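Chitinase (Paenibacillus sp. FPU-7, PDB 5GZT) probably hydrolyses internal beta-1,4 linkages between N-acetylglucosamine units of chitin and chitodextrins, using two family 18 glycoside hydrolase modules on a single chain. Local coordinates at residues Y577-D582 and I597-T602; N713-Y718 and V736-S741; D963-M968 and T1003-Q1008; A984-S989 and A1100-N1105. All coordinates share one frame; numbering follows the deposited sequence.

Contact 1 (Y577-D582 and I597-T602). With FMT (formic acid), chain H.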
loop_
_atom_site.group_PDB
_atom_site.type_symbol
_atom_site.label_atom_id
_atom_site.label_comp_id
_atom_site.label_asym_id
_atom_site.label_seq_id
_atom_site.Cartn_x
_atom_site.Cartn_y
_atom_site.Cartn_z
ATOM N N TYR B 577 -27.778 -15.539 7.755
ATOM C CA TYR B 577 -26.596 -15.081 8.478
ATOM C C TYR B 577 -26.849 -13.615 8.946
ATOM O O TYR B 577 -27.118 -12.713 8.081
ATOM C CB TYR B 577 -25.334 -15.168 7.604
ATOM C CG TYR B 577 -24.751 -16.540 7.462
ATOM C CD1 TYR B 577 -25.238 -17.420 6.537
ATOM C CD2 TYR B 577 -23.764 -16.978 8.317
ATOM C CE1 TYR B 577 -24.734 -18.742 6.438
ATOM C CE2 TYR B 577 -23.257 -18.276 8.237
ATOM C CZ TYR B 577 -23.728 -19.155 7.300
ATOM O OH TYR B 577 -23.176 -20.459 7.261
ATOM N N THR B 578 -26.720 -13.358 10.256
ATOM C CA THR B 578 -26.926 -12.038 10.836
ATOM C C THR B 578 -25.546 -11.370 10.898
ATOM O O THR B 578 -24.551 -11.990 11.326
ATOM C CB THR B 578 -27.594 -12.161 12.202
ATOM O OG1 THR B 578 -28.862 -12.740 12.010
ATOM C CG2 THR B 578 -27.767 -10.872 12.879
ATOM N N ARG B 579 -25.491 -10.103 10.528
ATOM C CA ARG B 579 -24.305 -9.253 10.662
ATOM C C ARG B 579 -24.291 -8.652 12.071
ATOM O O ARG B 579 -25.282 -8.106 12.513
ATOM C CB ARG B 579 -24.274 -8.109 9.608
ATOM C CG ARG B 579 -22.976 -7.305 9.838
ATOM C CD ARG B 579 -22.681 -6.349 8.698
ATOM N NE ARG B 579 -23.752 -5.424 8.453
ATOM C CZ ARG B 579 -23.804 -4.148 8.849
ATOM N NH1 ARG B 579 -22.918 -3.606 9.717
ATOM N NH2 ARG B 579 -24.836 -3.400 8.464
ATOM N N TYR B 580 -23.171 -8.817 12.791
ATOM C CA TYR B 580 -22.972 -8.248 14.129
ATOM C C TYR B 580 -21.696 -7.415 14.112
ATOM O O TYR B 580 -20.896 -7.541 13.226
ATOM C CB TYR B 580 -22.785 -9.400 15.126
ATOM C CG TYR B 580 -24.048 -10.152 15.477
ATOM C CD1 TYR B 580 -25.118 -9.510 16.031
ATOM C CD2 TYR B 580 -24.174 -11.515 15.249
ATOM C CE1 TYR B 580 -26.274 -10.216 16.405
ATOM C CE2 TYR B 580 -25.312 -12.204 15.664
ATOM C CZ TYR B 580 -26.326 -11.555 16.213
ATOM O OH TYR B 580 -27.457 -12.228 16.562
ATOM N N TRP B 581 -21.507 -6.537 15.099
ATOM C CA TRP B 581 -20.334 -5.737 15.201
ATOM C C TRP B 581 -19.856 -5.829 16.648
ATOM O O TRP B 581 -20.639 -5.753 17.584
ATOM C CB TRP B 581 -20.758 -4.311 14.945
ATOM C CG TRP B 581 -19.673 -3.253 15.104
ATOM C CD1 TRP B 581 -19.607 -2.284 16.080
ATOM C CD2 TRP B 581 -18.550 -3.037 14.252
ATOM N NE1 TRP B 581 -18.519 -1.535 15.872
ATOM C CE2 TRP B 581 -17.856 -1.936 14.771
ATOM C CE3 TRP B 581 -18.020 -3.718 13.141
ATOM C CZ2 TRP B 581 -16.701 -1.380 14.161
ATOM C CZ3 TRP B 581 -16.867 -3.144 12.490
ATOM C CH2 TRP B 581 -16.198 -2.028 13.070
ATOM N N ASP B 582 -18.557 -5.934 16.808
ATOM C CA ASP B 582 -17.941 -5.856 18.135
ATOM C C ASP B 582 -17.379 -4.457 18.259
ATOM O O ASP B 582 -16.422 -4.079 17.621
ATOM C CB ASP B 582 -16.840 -6.894 18.265
ATOM C CG ASP B 582 -16.174 -6.903 19.696
ATOM O OD1 ASP B 582 -16.065 -5.851 20.356
ATOM O OD2 ASP B 582 -15.598 -7.921 20.072
ATOM N N ILE B 597 -18.512 -16.505 11.373
ATOM C CA ILE B 597 -17.604 -16.033 10.332
ATOM C C ILE B 597 -17.022 -14.731 10.813
ATOM O O ILE B 597 -17.768 -13.741 11.006
ATOM C CB ILE B 597 -18.369 -15.816 9.006
ATOM C CG1 ILE B 597 -18.945 -17.135 8.519
ATOM C CG2 ILE B 597 -17.455 -15.219 7.963
ATOM C CD1 ILE B 597 -19.801 -17.192 7.261
ATOM N N SER B 598 -15.701 -14.677 10.923
ATOM C CA SER B 598 -15.008 -13.499 11.290
ATOM C C SER B 598 -14.436 -12.919 10.061
ATOM O O SER B 598 -13.765 -13.614 9.380
ATOM C CB SER B 598 -13.849 -13.797 12.276
ATOM O OG SER B 598 -12.958 -12.713 12.323
ATOM N N TYR B 599 -14.548 -11.606 9.868
ATOM C CA TYR B 599 -14.140 -11.006 8.622
ATOM C C TYR B 599 -13.784 -9.518 8.794
ATOM O O TYR B 599 -13.740 -9.002 9.929
ATOM C CB TYR B 599 -15.224 -11.268 7.507
ATOM C CG TYR B 599 -16.506 -10.436 7.586
ATOM C CD1 TYR B 599 -17.502 -10.759 8.502
ATOM C CD2 TYR B 599 -16.783 -9.404 6.674
ATOM C CE1 TYR B 599 -18.659 -10.046 8.629
ATOM C CE2 TYR B 599 -17.997 -8.740 6.744
ATOM C CZ TYR B 599 -18.917 -9.076 7.736
ATOM O OH TYR B 599 -20.088 -8.414 7.861
ATOM N N GLU B 600 -13.433 -8.907 7.680
ATOM C CA GLU B 600 -12.947 -7.561 7.562
ATOM C C GLU B 600 -13.946 -6.924 6.531
ATOM O O GLU B 600 -14.214 -7.514 5.494
ATOM C CB GLU B 600 -11.640 -7.610 6.852
ATOM C CG GLU B 600 -10.949 -6.284 6.723
ATOM C CD GLU B 600 -10.004 -5.981 7.927
ATOM O OE1 GLU B 600 -10.501 -5.522 8.958
ATOM O OE2 GLU B 600 -8.772 -6.191 7.828
ATOM N N ASP B 601 -14.452 -5.727 6.821
ATOM C CA ASP B 601 -15.450 -5.051 5.946
ATOM C C ASP B 601 -15.075 -3.573 5.890
ATOM O O ASP B 601 -13.930 -3.184 6.234
ATOM C CB ASP B 601 -16.874 -5.335 6.460
ATOM C CG ASP B 601 -17.283 -4.519 7.685
ATOM O OD1 ASP B 601 -16.387 -3.852 8.302
ATOM O OD2 ASP B 601 -18.511 -4.629 8.103
ATOM N N THR B 602 -16.039 -2.752 5.454
ATOM C CA THR B 602 -15.815 -1.415 5.218
ATOM C C THR B 602 -15.537 -0.698 6.520
ATOM O O THR B 602 -14.744 0.296 6.543
ATOM C CB THR B 602 -16.992 -0.797 4.477
ATOM O OG1 THR B 602 -18.180 -1.113 5.128
ATOM C CG2 THR B 602 -17.075 -1.326 3.072
HETATM C C FMT H . -20.391 -4.319 11.229
HETATM O O1 FMT H . -21.220 -5.279 11.395
HETATM O O2 FMT H . -19.637 -3.873 10.147
#
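Between Tyr-577 and Ile-597, where the two backbones come nearest, the CA atoms are 9.2 Å apart, and the end-to-end directions of 577-581 and 597-601 diverge by 57°. No hydrogen bond joins the two segments, and their contacts run through side chains. At one end, CD1 of Ile-597 lies 3.8 Å from CE2 of Tyr-577, the two side chains crossing at about a right angle. Further along, the phenol oxygen of Tyr-599 meets the aliphatic part of Arg-579, with OH 3.4 Å from CD. The arginine starts with CG anti to its backbone N (chi1 -179°) and then bends at chi3, which carries its guanidinium past the tyrosine to a bound formic acid, probably from the crystallisation liquor. There Arg-579 NH1 donates to formic acid O1, which lies at the guanidinium edge near its plane (2.9 Å, N-H...O angle 158°); NH1 also bonds to the backbone oxygen of Leu-683. Trp-581 lies obliquely against the formic acid carbon. At the other oxygen of the formic acid, Asp-601 OD2 is 2.5 Å from O2, short enough that one of these acids probably keeps a proton. The second oxygen of Asp-601 accepts from Ser-604 N, making the residue the N-cap of helix 602-614. Strands 578-582 and 596-598 flank strand 587-591 in an antiparallel sheet consistent with the alpha+beta insertion domain found in many family 18 chitinase barrels.

Contact 2 (N713-Y718 and V736-S741)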
loop_
_atom_site.group_PDB
_atom_site.type_symbol
_atom_site.label_atom_id
_atom_site.label_comp_id
_atom_site.label_asym_id
_atom_site.label_seq_id
_atom_site.Cartn_x
_atom_site.Cartn_y
_atom_site.Cartn_z
ATOM N N ASN B 713 -25.427 -3.418 3.495
ATOM C CA ASN B 713 -25.234 -2.022 4.002
ATOM C C ASN B 713 -26.154 -1.033 3.291
ATOM O O ASN B 713 -25.678 -0.135 2.608
ATOM C CB ASN B 713 -23.782 -1.719 3.760
ATOM C CG ASN B 713 -23.332 -0.406 4.308
ATOM O OD1 ASN B 713 -23.942 0.129 5.173
ATOM N ND2 ASN B 713 -22.229 0.157 3.740
ATOM N N ALA B 714 -27.463 -1.243 3.390
ATOM C CA ALA B 714 -28.440 -0.439 2.650
ATOM C C ALA B 714 -29.609 -0.094 3.529
ATOM O O ALA B 714 -30.051 -0.893 4.297
ATOM C CB ALA B 714 -28.944 -1.206 1.397
ATOM N N VAL B 715 -30.126 1.104 3.378
ATOM C CA VAL B 715 -31.318 1.533 4.002
ATOM C C VAL B 715 -32.507 1.137 3.181
ATOM O O VAL B 715 -32.489 1.304 1.981
ATOM C CB VAL B 715 -31.325 3.096 4.073
ATOM C CG1 VAL B 715 -32.673 3.618 4.574
ATOM C CG2 VAL B 715 -30.241 3.546 5.019
ATOM N N ALA B 716 -33.544 0.651 3.854
ATOM C CA ALA B 716 -34.871 0.448 3.320
ATOM C C ALA B 716 -35.790 1.485 3.879
ATOM O O ALA B 716 -35.783 1.747 5.101
ATOM C CB ALA B 716 -35.421 -0.903 3.713
ATOM N N VAL B 717 -36.569 2.105 2.986
ATOM C CA VAL B 717 -37.636 2.985 3.384
ATOM C C VAL B 717 -38.876 2.294 2.998
ATOM O O VAL B 717 -39.160 2.212 1.804
ATOM C CB VAL B 717 -37.555 4.399 2.738
ATOM C CG1 VAL B 717 -38.713 5.260 3.227
ATOM C CG2 VAL B 717 -36.240 5.089 3.016
ATOM N N TYR B 718 -39.668 1.817 3.962
ATOM C CA TYR B 718 -40.912 1.077 3.675
ATOM C C TYR B 718 -42.065 2.102 3.615
ATOM O O TYR B 718 -42.359 2.790 4.612
ATOM C CB TYR B 718 -41.199 0.028 4.771
ATOM C CG TYR B 718 -40.105 -1.053 4.895
ATOM C CD1 TYR B 718 -39.972 -2.100 3.972
ATOM C CD2 TYR B 718 -39.222 -1.029 5.966
ATOM C CE1 TYR B 718 -38.950 -3.039 4.103
ATOM C CE2 TYR B 718 -38.274 -1.977 6.127
ATOM C CZ TYR B 718 -38.102 -2.944 5.225
ATOM O OH TYR B 718 -37.016 -3.803 5.496
ATOM N N VAL B 736 -33.767 11.263 0.956
ATOM C CA VAL B 736 -33.384 10.408 2.081
ATOM C C VAL B 736 -32.032 10.852 2.581
ATOM O O VAL B 736 -31.066 10.835 1.852
ATOM C CB VAL B 736 -33.285 8.909 1.653
ATOM C CG1 VAL B 736 -32.965 8.028 2.868
ATOM C CG2 VAL B 736 -34.654 8.504 1.088
ATOM N N VAL B 737 -31.957 11.316 3.821
ATOM C CA VAL B 737 -30.647 11.644 4.338
ATOM C C VAL B 737 -30.277 10.543 5.356
ATOM O O VAL B 737 -31.077 10.235 6.212
ATOM C CB VAL B 737 -30.670 12.992 5.083
ATOM C CG1 VAL B 737 -29.382 13.167 5.861
ATOM C CG2 VAL B 737 -30.934 14.177 4.082
ATOM N N VAL B 738 -29.070 9.996 5.221
ATOM C CA VAL B 738 -28.532 9.029 6.152
ATOM C C VAL B 738 -27.652 9.760 7.140
ATOM O O VAL B 738 -26.599 10.321 6.774
ATOM C CB VAL B 738 -27.706 7.960 5.412
ATOM C CG1 VAL B 738 -27.255 6.859 6.362
ATOM C CG2 VAL B 738 -28.541 7.321 4.351
ATOM N N LYS B 739 -28.091 9.782 8.381
ATOM C CA LYS B 739 -27.417 10.645 9.358
ATOM C C LYS B 739 -26.133 10.024 9.812
ATOM O O LYS B 739 -25.966 8.787 9.713
ATOM C CB LYS B 739 -28.296 10.870 10.579
ATOM C CG LYS B 739 -29.645 11.408 10.270
ATOM C CD LYS B 739 -29.664 12.855 9.904
ATOM C CE LYS B 739 -29.577 13.750 11.137
ATOM N NZ LYS B 739 -29.075 15.103 10.690
ATOM N N ALA B 740 -25.228 10.884 10.331
ATOM C CA ALA B 740 -23.979 10.465 10.966
ATOM C C ALA B 740 -24.247 9.377 12.024
ATOM O O ALA B 740 -23.463 8.462 12.188
ATOM C CB ALA B 740 -23.233 11.653 11.584
ATOM N N SER B 741 -25.329 9.484 12.737
ATOM C CA SER B 741 -25.656 8.529 13.806
ATOM C C SER B 741 -25.986 7.125 13.274
ATOM O O SER B 741 -26.008 6.181 14.050
ATOM C CB SER B 741 -26.781 9.079 14.627
ATOM O OG SER B 741 -28.010 9.033 13.871
#
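Val-715 and Val-736, the two residues most buried by this contact, each pair with another valine, Val-738 and Val-717 respectively. No hydrogen bond joins the segments: the CA atoms of Val-715 and Val-738 stand 8.3 Å apart and those of Val-717 and Val-736 8.7 Å, spacings of facing sheets rather than of neighbouring strands. Val-715 meets Val-738 through one methyl from each residue, CG2 to CG2 at 4.2 Å, the side chains sliding past each other in opposite directions. In both residues CG1 is anti to the backbone N (chi1 173° in Val-715), which places CG2 beside that nitrogen and makes it the branch that reaches across. Val-717 approaches Val-736 more evenly, since its CG2 is 4.2 Å from CG2 of Val-736 and 4.4 Å from CG1 of Val-736, sitting against both branches of the isopropyl group. All four valines are buried, and every atom in these meetings is a methyl, so the grip is dispersive and hydrophobic. Val-694 and Val-692 of strand 692-695 extend the apolar layer beside Val-717 and Val-736, while Leu-683 packs on Val-715. Strand 714-723 belongs to a three-stranded sheet and strand 732-738 to a four-stranded one; alternate residues pointing inward from two such sheets form the core of a beta sandwich, as expected of the immunoglobulin-like domain of this chitinase.

Contact 3 (D963-M968 and T1003-Q1008)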
loop_
_atom_site.group_PDB
_atom_site.type_symbol
_atom_site.label_atom_id
_atom_site.label_comp_id
_atom_site.label_asym_id
_atom_site.label_seq_id
_atom_site.Cartn_x
_atom_site.Cartn_y
_atom_site.Cartn_z
ATOM N N ASP B 963 -39.372 19.790 -17.025
ATOM C CA ASP B 963 -40.028 18.530 -16.822
ATOM C C ASP B 963 -39.010 17.385 -16.704
ATOM O O ASP B 963 -39.190 16.489 -15.941
ATOM C CB ASP B 963 -41.028 18.273 -17.943
ATOM C CG ASP B 963 -42.205 19.199 -17.848
ATOM O OD1 ASP B 963 -42.067 20.356 -18.253
ATOM O OD2 ASP B 963 -43.238 18.816 -17.283
ATOM N N TYR B 964 -37.935 17.432 -17.469
ATOM C CA TYR B 964 -36.868 16.447 -17.380
ATOM C C TYR B 964 -35.717 17.003 -18.206
ATOM O O TYR B 964 -35.914 17.973 -19.033
ATOM C CB TYR B 964 -37.329 15.026 -17.901
ATOM C CG TYR B 964 -38.170 15.138 -19.175
ATOM C CD1 TYR B 964 -37.579 15.149 -20.399
ATOM C CD2 TYR B 964 -39.513 15.304 -19.139
ATOM C CE1 TYR B 964 -38.317 15.368 -21.553
ATOM C CE2 TYR B 964 -40.253 15.433 -20.302
ATOM C CZ TYR B 964 -39.665 15.481 -21.492
ATOM O OH TYR B 964 -40.369 15.695 -22.695
ATOM N N MET B 965 -34.554 16.365 -18.051
ATOM C CA MET B 965 -33.352 16.542 -18.891
ATOM C C MET B 965 -33.167 15.244 -19.643
ATOM O O MET B 965 -33.104 14.208 -18.978
ATOM C CB MET B 965 -32.117 16.778 -18.009
ATOM C CG MET B 965 -32.301 17.959 -17.087
ATOM S SD MET B 965 -30.814 18.067 -16.100
ATOM C CE MET B 965 -31.285 19.435 -15.065
ATOM N N SER B 966 -33.088 15.273 -20.973
ATOM C CA SER B 966 -32.818 14.093 -21.780
ATOM C C SER B 966 -31.313 13.995 -21.864
ATOM O O SER B 966 -30.678 14.819 -22.572
ATOM C CB SER B 966 -33.470 14.215 -23.164
ATOM O OG SER B 966 -34.894 14.156 -23.080
ATOM N N VAL B 967 -30.687 13.126 -21.022
ATOM C CA VAL B 967 -29.265 13.139 -20.913
ATOM C C VAL B 967 -28.712 12.211 -22.021
ATOM O O VAL B 967 -29.129 11.025 -22.190
ATOM C CB VAL B 967 -28.749 12.644 -19.537
ATOM C CG1 VAL B 967 -27.218 12.833 -19.384
ATOM C CG2 VAL B 967 -29.475 13.374 -18.445
ATOM N N MET B 968 -27.757 12.773 -22.769
ATOM C CA MET B 968 -27.144 12.112 -23.921
ATOM C C MET B 968 -26.043 11.155 -23.402
ATOM O O MET B 968 -24.851 11.451 -23.480
ATOM C CB MET B 968 -26.618 13.204 -24.919
ATOM C CG MET B 968 -27.824 13.924 -25.582
ATOM S SD MET B 968 -27.265 15.177 -26.795
ATOM C CE MET B 968 -26.570 16.462 -25.808
ATOM N N THR B 1003 -25.346 9.396 -12.049
ATOM C CA THR B 1003 -24.961 9.663 -10.680
ATOM C C THR B 1003 -24.407 11.044 -10.478
ATOM O O THR B 1003 -24.753 11.709 -9.468
ATOM C CB THR B 1003 -23.947 8.582 -10.179
ATOM O OG1 THR B 1003 -24.610 7.332 -10.245
ATOM C CG2 THR B 1003 -23.479 8.800 -8.778
ATOM N N ALA B 1004 -23.501 11.490 -11.348
ATOM C CA ALA B 1004 -22.949 12.795 -11.233
ATOM C C ALA B 1004 -24.019 13.851 -11.358
ATOM O O ALA B 1004 -23.968 14.831 -10.675
ATOM C CB ALA B 1004 -21.909 13.046 -12.291
ATOM N N TYR B 1005 -25.007 13.674 -12.210
ATOM C CA TYR B 1005 -26.133 14.670 -12.215
ATOM C C TYR B 1005 -26.853 14.726 -10.857
ATOM O O TYR B 1005 -27.209 15.818 -10.281
ATOM C CB TYR B 1005 -27.154 14.345 -13.316
ATOM C CG TYR B 1005 -26.847 14.933 -14.673
ATOM C CD1 TYR B 1005 -25.711 14.566 -15.394
ATOM C CD2 TYR B 1005 -27.739 15.807 -15.277
ATOM C CE1 TYR B 1005 -25.428 15.115 -16.652
ATOM C CE2 TYR B 1005 -27.464 16.355 -16.537
ATOM C CZ TYR B 1005 -26.346 16.030 -17.212
ATOM O OH TYR B 1005 -26.177 16.569 -18.468
ATOM N N ARG B 1006 -27.037 13.550 -10.289
ATOM C CA ARG B 1006 -27.696 13.472 -8.990
ATOM C C ARG B 1006 -26.863 14.064 -7.894
ATOM O O ARG B 1006 -27.447 14.707 -6.992
ATOM C CB ARG B 1006 -28.159 12.023 -8.648
ATOM C CG ARG B 1006 -29.471 11.661 -9.379
ATOM C CD ARG B 1006 -29.795 10.145 -9.320
ATOM N NE ARG B 1006 -28.867 9.405 -10.143
ATOM C CZ ARG B 1006 -28.877 8.069 -10.249
ATOM N NH1 ARG B 1006 -29.804 7.324 -9.619
ATOM N NH2 ARG B 1006 -27.978 7.466 -11.013
ATOM N N LYS B 1007 -25.541 13.883 -7.967
ATOM C CA LYS B 1007 -24.675 14.506 -6.953
ATOM C C LYS B 1007 -24.626 16.038 -7.051
ATOM O O LYS B 1007 -24.383 16.684 -6.056
ATOM C CB LYS B 1007 -23.238 14.003 -6.978
ATOM C CG LYS B 1007 -23.035 12.504 -6.752
ATOM C CD LYS B 1007 -23.488 12.003 -5.405
ATOM C CE LYS B 1007 -22.955 10.574 -5.205
ATOM N NZ LYS B 1007 -23.764 9.876 -4.152
ATOM N N GLN B 1008 -25.005 16.602 -8.204
ATOM C CA GLN B 1008 -25.228 18.031 -8.313
ATOM C C GLN B 1008 -26.546 18.508 -7.768
ATOM O O GLN B 1008 -26.755 19.683 -7.704
ATOM C CB GLN B 1008 -25.161 18.491 -9.787
ATOM C CG GLN B 1008 -23.883 18.310 -10.514
ATOM C CD GLN B 1008 -22.825 19.247 -9.960
ATOM O OE1 GLN B 1008 -22.889 20.459 -10.105
ATOM N NE2 GLN B 1008 -21.862 18.664 -9.286
#
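In the second family 18 barrel, Tyr-1005 of helix 998-1007 packs inward against Met-965 and Val-967 of strand 964-967, joining the outer layer of helices to the barrel wall. Two sides of the phenol ring are used. Met-965 SD comes in the ring plane at the edge, 3.8 Å from CE2 of Tyr-1005; the line from SD to the ring centroid is 88° off the ring normal, a Met-aromatic contact. The thioether gets there because the methionine chain runs extended beyond CG (chi2 178°). Val-967 arrives over one face: its CG2 lies 4.1 Å above the plane toward the rim, and its CG1 is 4.0 Å from CZ of Tyr-1005. The hydroxyl is hydrogen-bonded to Ala-944 O and Ser-943 OG, which fixes the end of the ring beside strand 938-943. With an alanine here, Met-965 and Val-967 would probably lose their common aromatic partner and a gap would open between strand and helix. Such inward helix side chains against outward strand residues are characteristic of the TIM barrel.

Contact 4 (A984-S989 and A1100-N1105)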
loop_
_atom_site.group_PDB
_atom_site.type_symbol
_atom_site.label_atom_id
_atom_site.label_comp_id
_atom_site.label_asym_id
_atom_site.label_seq_id
_atom_site.Cartn_x
_atom_site.Cartn_y
_atom_site.Cartn_z
ATOM N N ALA B 984 -21.478 4.083 -25.323
ATOM C CA ALA B 984 -22.809 4.206 -24.779
ATOM C C ALA B 984 -23.127 3.265 -23.610
ATOM O O ALA B 984 -24.302 2.994 -23.317
ATOM C CB ALA B 984 -23.796 3.957 -25.887
ATOM N N SER B 985 -22.107 2.781 -22.903
ATOM C CA SER B 985 -22.361 1.697 -21.937
ATOM C C SER B 985 -23.210 2.142 -20.758
ATOM O O SER B 985 -22.952 3.214 -20.164
ATOM C CB SER B 985 -21.053 1.134 -21.401
ATOM O OG SER B 985 -20.257 2.132 -20.811
ATOM N N VAL B 986 -24.162 1.301 -20.371
ATOM C CA VAL B 986 -24.997 1.586 -19.229
ATOM C C VAL B 986 -24.271 1.548 -17.878
ATOM O O VAL B 986 -24.499 2.495 -17.073
ATOM C CB VAL B 986 -26.307 0.825 -19.266
ATOM C CG1 VAL B 986 -26.126 -0.633 -19.643
ATOM C CG2 VAL B 986 -27.080 0.976 -17.966
ATOM N N TYR B 987 -23.332 0.605 -17.665
ATOM C CA TYR B 987 -22.387 0.667 -16.542
ATOM C C TYR B 987 -20.936 0.802 -16.982
ATOM O O TYR B 987 -20.582 0.608 -18.169
ATOM C CB TYR B 987 -22.593 -0.544 -15.587
ATOM C CG TYR B 987 -24.036 -0.717 -15.059
ATOM C CD1 TYR B 987 -24.510 -0.066 -13.921
ATOM C CD2 TYR B 987 -24.876 -1.573 -15.661
ATOM C CE1 TYR B 987 -25.847 -0.267 -13.441
ATOM C CE2 TYR B 987 -26.172 -1.751 -15.228
ATOM C CZ TYR B 987 -26.664 -1.096 -14.131
ATOM O OH TYR B 987 -28.033 -1.358 -13.789
ATOM N N THR B 988 -20.110 1.281 -16.061
ATOM C CA THR B 988 -18.713 1.512 -16.387
ATOM C C THR B 988 -18.050 0.100 -16.311
ATOM O O THR B 988 -18.183 -0.600 -15.273
ATOM C CB THR B 988 -18.035 2.407 -15.342
ATOM O OG1 THR B 988 -18.577 3.732 -15.346
ATOM C CG2 THR B 988 -16.539 2.505 -15.654
ATOM N N SER B 989 -17.370 -0.335 -17.366
ATOM C CA SER B 989 -16.702 -1.675 -17.360
ATOM C C SER B 989 -15.723 -1.813 -16.197
ATOM O O SER B 989 -14.961 -0.878 -15.882
ATOM C CB SER B 989 -15.904 -1.873 -18.641
ATOM O OG SER B 989 -15.226 -3.139 -18.662
ATOM N N ALA B 1100 -33.334 0.677 -19.761
ATOM C CA ALA B 1100 -34.692 0.768 -19.347
ATOM C C ALA B 1100 -34.925 0.240 -17.909
ATOM O O ALA B 1100 -35.645 0.837 -17.073
ATOM C CB ALA B 1100 -35.572 0.046 -20.320
ATOM N N GLU B 1101 -34.226 -0.857 -17.609
ATOM C CA GLU B 1101 -34.208 -1.409 -16.296
ATOM C C GLU B 1101 -33.560 -0.472 -15.305
ATOM O O GLU B 1101 -34.076 -0.332 -14.228
ATOM C CB GLU B 1101 -33.453 -2.760 -16.296
ATOM C CG GLU B 1101 -33.432 -3.421 -14.923
ATOM C CD GLU B 1101 -32.886 -4.842 -14.992
ATOM O OE1 GLU B 1101 -33.585 -5.775 -14.622
ATOM O OE2 GLU B 1101 -31.788 -4.974 -15.449
ATOM N N TYR B 1102 -32.440 0.138 -15.695
ATOM C CA TYR B 1102 -31.778 1.165 -14.929
ATOM C C TYR B 1102 -32.750 2.298 -14.619
ATOM O O TYR B 1102 -32.919 2.672 -13.486
ATOM C CB TYR B 1102 -30.518 1.661 -15.670
ATOM C CG TYR B 1102 -29.631 2.568 -14.827
ATOM C CD1 TYR B 1102 -28.671 2.023 -13.944
ATOM C CD2 TYR B 1102 -29.781 3.948 -14.840
ATOM C CE1 TYR B 1102 -27.915 2.875 -13.153
ATOM C CE2 TYR B 1102 -28.998 4.783 -14.088
ATOM C CZ TYR B 1102 -28.071 4.253 -13.233
ATOM O OH TYR B 1102 -27.355 5.071 -12.382
ATOM N N ALA B 1103 -33.455 2.821 -15.635
ATOM C CA ALA B 1103 -34.487 3.870 -15.423
ATOM C C ALA B 1103 -35.516 3.503 -14.361
ATOM O O ALA B 1103 -35.803 4.283 -13.452
ATOM C CB ALA B 1103 -35.161 4.179 -16.731
ATOM N N LYS B 1104 -36.066 2.315 -14.455
ATOM C CA LYS B 1104 -37.069 1.842 -13.493
ATOM C C LYS B 1104 -36.496 1.695 -12.090
ATOM O O LYS B 1104 -37.112 2.171 -11.145
ATOM C CB LYS B 1104 -37.603 0.486 -13.909
ATOM C CG LYS B 1104 -38.574 0.553 -15.071
ATOM C CD LYS B 1104 -38.591 -0.710 -15.881
ATOM C CE LYS B 1104 -39.180 -1.840 -15.107
ATOM N NZ LYS B 1104 -39.168 -3.093 -15.907
ATOM N N ASN B 1105 -35.305 1.099 -11.979
ATOM C CA ASN B 1105 -34.720 0.810 -10.665
ATOM C C ASN B 1105 -34.157 2.022 -10.009
ATOM O O ASN B 1105 -34.006 2.016 -8.788
ATOM C CB ASN B 1105 -33.575 -0.213 -10.792
ATOM C CG ASN B 1105 -34.097 -1.613 -11.177
ATOM O OD1 ASN B 1105 -35.211 -1.950 -10.880
ATOM N ND2 ASN B 1105 -33.263 -2.412 -11.789
HETATM O O HOH W 1 -30.480 -1.608 -12.928
#
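Aromatic contact dominates between Tyr-987 and Tyr-1102, whose ring centroids are 5.6 Å apart with planes at 76°, an oblique pair. The hydroxyl of Tyr-987 lies in the plane of the Tyr-1102 ring at its edge, with OH 3.4 Å from CD1, and CE1 of Tyr-987 is 3.7 Å from the same CD1 of Tyr-1102. Apolar contact is slighter: CG2 of Val-986, anti to its backbone N, is 4.2 Å from CB of Tyr-1102, and this methyl also lies over one face of the Tyr-987 ring. Polar contact passes through a water, 2.6 Å from Tyr-987 OH and accepting from Asn-1105 ND2 at 3.1 Å. A leucine in place of Tyr-987 would probably strip this water of its phenol partner and leave the edge of Tyr-1102 less well packed. Tyr-1102 OH is hydrogen-bonded to Asp-999 and its ring touches Leu-1002, both of helix 998-1007, letting this one side chain of helix 1093-1106 pack against both the loop and the helix that follows it; Ala-1100 in turn touches helix 1123-1133.

Overall arrangement
From the N terminus, contact 1 closes a loop of 14 residues in the first family 18 module, and contact 2 one of 17 between the two sheets of the immunoglobulin-like domain. Leu-683 links them, its backbone oxygen accepting from Arg-579 NH1 and its backbone nitrogen bonded to Asn-713 OD1. In the second family 18 module, contact 3 closes 34 residues between strand 964-967 and helix 998-1007, and contact 4 closes 110 between the loop before that helix and helix 1093-1106. The two cross, since 984-989 falls between the segments of contact 3 and 1003-1008 between those of contact 4. They touch where Arg-1006 NH2 and Tyr-1102 OH probably share a hydrogen bond, tying the two helices together.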